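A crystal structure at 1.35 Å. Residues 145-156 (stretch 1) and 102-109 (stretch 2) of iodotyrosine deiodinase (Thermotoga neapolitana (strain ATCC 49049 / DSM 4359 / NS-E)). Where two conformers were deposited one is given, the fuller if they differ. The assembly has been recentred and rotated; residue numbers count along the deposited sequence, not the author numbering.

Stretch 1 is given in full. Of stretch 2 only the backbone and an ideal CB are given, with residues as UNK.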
# COMPACT_ATOMS: atom_id res chain seq x y z
N GLU A 145 16.03 14.56 8.15
CA GLU A 145 15.98 15.59 9.18
C GLU A 145 14.81 15.39 10.13
O GLU A 145 14.93 15.60 11.33
CB GLU A 145 15.94 16.99 8.53
CG GLU A 145 17.22 17.32 7.77
CD GLU A 145 17.10 18.57 6.92
OE1 GLU A 145 15.99 18.87 6.44
OE2 GLU A 145 18.13 19.26 6.73
N VAL A 146 13.67 14.95 9.60
CA VAL A 146 12.52 14.67 10.44
C VAL A 146 12.80 13.45 11.31
O VAL A 146 12.47 13.44 12.49
CB VAL A 146 11.24 14.48 9.60
CG1 VAL A 146 10.08 14.09 10.50
CG2 VAL A 146 10.92 15.76 8.83
N GLU A 147 13.43 12.44 10.72
CA GLU A 147 13.81 11.25 11.48
C GLU A 147 14.65 11.60 12.69
O GLU A 147 14.45 11.05 13.77
CB GLU A 147 14.58 10.27 10.59
CG GLU A 147 13.71 9.48 9.64
CD GLU A 147 14.51 8.46 8.86
OE1 GLU A 147 15.75 8.49 8.93
OE2 GLU A 147 13.91 7.63 8.16
N LYS A 148 15.59 12.53 12.51
CA LYS A 148 16.48 12.90 13.60
C LYS A 148 15.72 13.63 14.70
O LYS A 148 16.00 13.45 15.88
CB LYS A 148 17.64 13.76 13.08
CG LYS A 148 18.65 14.17 14.15
CD LYS A 148 19.67 15.13 13.58
CE LYS A 148 20.58 15.68 14.67
NZ LYS A 148 21.39 16.83 14.17
N LEU A 149 14.75 14.45 14.29
CA LEU A 149 13.95 15.22 15.25
C LEU A 149 13.24 14.32 16.24
O LEU A 149 13.03 14.70 17.39
CB LEU A 149 12.91 16.08 14.54
CG LEU A 149 13.40 17.37 13.89
CD1 LEU A 149 12.21 18.05 13.22
CD2 LEU A 149 14.02 18.26 14.94
N VAL A 150 12.85 13.13 15.80
CA VAL A 150 12.09 12.23 16.65
C VAL A 150 12.93 11.05 17.16
O VAL A 150 12.40 10.08 17.69
CB VAL A 150 10.77 11.75 15.98
CG1 VAL A 150 9.87 12.95 15.66
CG2 VAL A 150 11.05 10.94 14.73
N ASN A 151 14.24 11.16 17.00
CA ASN A 151 15.17 10.15 17.49
C ASN A 151 14.90 8.77 16.90
O ASN A 151 14.90 7.76 17.61
CB ASN A 151 15.11 10.08 19.02
CG ASN A 151 15.32 11.43 19.67
OD1 ASN A 151 16.12 12.24 19.20
ND2 ASN A 151 14.59 11.68 20.75
N THR A 152 14.67 8.72 15.60
CA THR A 152 14.38 7.48 14.91
C THR A 152 15.55 6.52 15.04
O THR A 152 16.69 6.89 14.76
CB THR A 152 14.11 7.73 13.43
OG1 THR A 152 13.06 8.69 13.30
CG2 THR A 152 13.72 6.45 12.72
N PRO A 153 15.29 5.28 15.48
CA PRO A 153 16.36 4.29 15.54
C PRO A 153 16.80 3.90 14.13
O PRO A 153 16.01 4.00 13.19
CB PRO A 153 15.72 3.09 16.25
CG PRO A 153 14.27 3.28 16.13
CD PRO A 153 14.00 4.75 15.95
N SER A 154 18.04 3.46 13.99
CA SER A 154 18.59 3.13 12.68
C SER A 154 17.82 2.01 11.99
O SER A 154 17.85 1.89 10.77
CB SER A 154 20.06 2.72 12.83
OG SER A 154 20.18 1.58 13.66
N GLU A 155 17.12 1.20 12.77
CA GLU A 155 16.37 0.06 12.23
C GLU A 155 15.10 0.46 11.48
O GLU A 155 14.50 -0.37 10.81
CB GLU A 155 16.00 -0.91 13.35
CG GLU A 155 17.18 -1.67 13.94
CD GLU A 155 17.98 -0.87 14.95
OE1 GLU A 155 17.52 0.21 15.38
OE2 GLU A 155 19.08 -1.33 15.32
N LEU A 156 14.69 1.72 11.60
CA LEU A 156 13.41 2.14 11.05
C LEU A 156 13.59 3.23 10.02
O LEU A 156 14.45 4.09 10.15
CB LEU A 156 12.48 2.64 12.16
CG LEU A 156 12.12 1.64 13.27
CD1 LEU A 156 11.16 2.26 14.27
CD2 LEU A 156 11.51 0.37 12.67
N UNK A 102 0.75 11.51 12.39
CA UNK A 102 1.05 10.10 12.51
C UNK A 102 2.22 9.79 11.61
O UNK A 102 2.11 9.85 10.37
CB UNK A 102 -0.16 9.24 12.16
N UNK A 103 3.37 9.52 12.22
CA UNK A 103 4.55 9.15 11.46
C UNK A 103 4.60 7.64 11.33
O UNK A 103 4.57 6.92 12.32
CB UNK A 103 5.82 9.68 12.12
N UNK A 104 4.66 7.18 10.09
CA UNK A 104 4.62 5.75 9.80
C UNK A 104 5.99 5.30 9.34
O UNK A 104 6.54 5.84 8.36
CB UNK A 104 3.56 5.43 8.74
N UNK A 105 6.56 4.33 10.05
CA UNK A 105 7.88 3.83 9.73
C UNK A 105 7.82 2.40 9.23
O UNK A 105 6.90 1.65 9.55
CB UNK A 105 8.80 3.92 10.95
N UNK A 106 8.83 2.03 8.46
CA UNK A 106 9.01 0.64 8.04
C UNK A 106 10.26 0.04 8.69
O UNK A 106 11.28 0.71 8.86
CB UNK A 106 9.11 0.55 6.52
N UNK A 107 10.15 -1.22 9.06
CA UNK A 107 11.28 -1.95 9.61
C UNK A 107 12.20 -2.38 8.47
O UNK A 107 11.86 -3.26 7.69
CB UNK A 107 10.81 -3.16 10.42
N UNK A 108 13.36 -1.75 8.38
CA UNK A 108 14.24 -1.97 7.24
C UNK A 108 14.60 -3.43 6.99
O UNK A 108 14.73 -3.85 5.84
CB UNK A 108 15.53 -1.17 7.44
N UNK A 109 14.74 -4.21 8.05
CA UNK A 109 15.25 -5.56 7.93
C UNK A 109 14.24 -6.56 7.38
O UNK A 109 14.61 -7.65 6.95
CB UNK A 109 15.74 -6.04 9.30

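Stretch 1 runs from the end of a helix, through a loop, into a type I beta turn from Pro153 to Leu156, and meets an extended strand at positions 102-107.

Position 102 has extended backbone angles (-91/109), and no atom of stretch 1 lies near its CB. The visible atoms hardly restrict the choice beyond favouring a residue at ease in a strand. It is Leu102, which makes no contact here.

At position 103 the CB points toward stretch 1 but has nothing of it within 5.5 Å. What lies across the gap is apolar: the methyls of Val146 and Val150. A side chain long enough to bridge the space would suit, such as leucine, isoleucine, methionine or an aromatic. The residue is Leu103, with chi1 at -84° and chi2 in p. Its CD2 reaches both valines, 4.1 Å from Val146 CG1 and 4.3 Å from Val150 CG1.

Position 104 again has no atom of stretch 1 near its CB, and its angles (-109/122) would suit a beta-branched residue among others. Val104 occupies it, without contact to stretch 1.

Position 105 points toward stretch 1, its ideal CB 4.1 Å from Leu156 CB. Beyond lie a Val150 methyl and the hydroxyl of Thr152, which already donates to Glu147 O (Thr152 OG1 to O, 2.8 Å). A large apolar side chain would fill this space; leucine, methionine or an aromatic are all plausible. Phe105, chi1 m, sends its ring toward the loop. Val150 CG2 sits at the ring edge, 4.2 Å from Phe105 CZ, while Thr152 OG1 approaches Phe105 CE2 obliquely at 3.4 Å.

The CB of position 106 points away, so stretch 1 says little about the side chain; small or polar residues are as acceptable as larger ones. The backbone does the work: Leu156 CA makes a CA-H...O contact with the carbonyl O of position 106 at 3.4 Å. The residue is Ser106, whose OG is hydrogen-bonded elsewhere in the structure.

Position 107 pairs with Leu156 in an antiparallel, non-hydrogen-bonded bridge (CA to CA, 4.8 Å), both side chains on the same face of the sheet. With Leu156 CD2 4.2 Å from the ideal CB, an aliphatic side chain or the methylene part of a longer polar one would fit. Glu107 is extended, chi1 and chi2 both t; its CB lies 4.3 Å from Leu156 CD2.

At position 108 the backbone leaves the extended form (-55/-35), and the N of position 108 donates to Glu155 O (3.0 Å, 161°). The CB points toward stretch 1, where the carbonyls of Ser154 and Leu156 offer acceptors; the Glu147 carboxylate lies further off, where water can bridge to it. A long donor, lysine or arginine, is favoured. Lys108 stretches out, and its NZ donates to Ser154 O at 2.8 Å. NZ also donates weakly to waters 1 and 2 (3.3 Å each), which lie within hydrogen-bonding reach of the Glu147 carboxylate, though each water has more acceptors in reach than protons.

Position 109 points sideways into open space, so small or polar residues would serve. Ser109 is deposited; water 3 joins its N (2.9 Å) to Glu155 O (2.7 Å).

Stretch 2 102-109: LLVFSEKS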
# COMPACT_ATOMS: atom_id res chain seq x y z
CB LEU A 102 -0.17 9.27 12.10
CG LEU A 102 0.07 7.76 12.08
CD1 LEU A 102 0.33 7.19 13.48
CD2 LEU A 102 -1.09 7.04 11.41
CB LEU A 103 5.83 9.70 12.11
CG LEU A 103 6.18 11.15 11.74
CD1 LEU A 103 5.06 12.12 12.11
CD2 LEU A 103 7.48 11.56 12.41
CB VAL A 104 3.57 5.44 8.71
CG1 VAL A 104 3.53 3.95 8.44
CG2 VAL A 104 2.20 5.93 9.14
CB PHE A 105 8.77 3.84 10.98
CG PHE A 105 8.97 5.20 11.58
CD1 PHE A 105 8.00 5.78 12.38
CD2 PHE A 105 10.15 5.89 11.35
CE1 PHE A 105 8.20 7.03 12.93
CE2 PHE A 105 10.36 7.15 11.91
CZ PHE A 105 9.38 7.71 12.70
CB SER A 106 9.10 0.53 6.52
OG SER A 106 10.16 1.31 6.00
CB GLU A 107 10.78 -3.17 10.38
CG GLU A 107 11.86 -4.01 11.00
CD GLU A 107 11.30 -5.17 11.78
OE1 GLU A 107 10.21 -5.65 11.41
OE2 GLU A 107 11.95 -5.61 12.75
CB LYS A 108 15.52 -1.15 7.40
CG LYS A 108 15.31 0.35 7.45
CD LYS A 108 16.63 1.04 7.71
CE LYS A 108 16.46 2.51 8.01
NZ LYS A 108 17.76 3.16 8.30
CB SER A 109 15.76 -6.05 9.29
OG SER A 109 14.72 -6.03 10.24
O HOH W 1 16.65 5.57 10.30
O HOH W 2 16.29 5.78 6.99
O HOH W 3 15.37 -2.97 10.62
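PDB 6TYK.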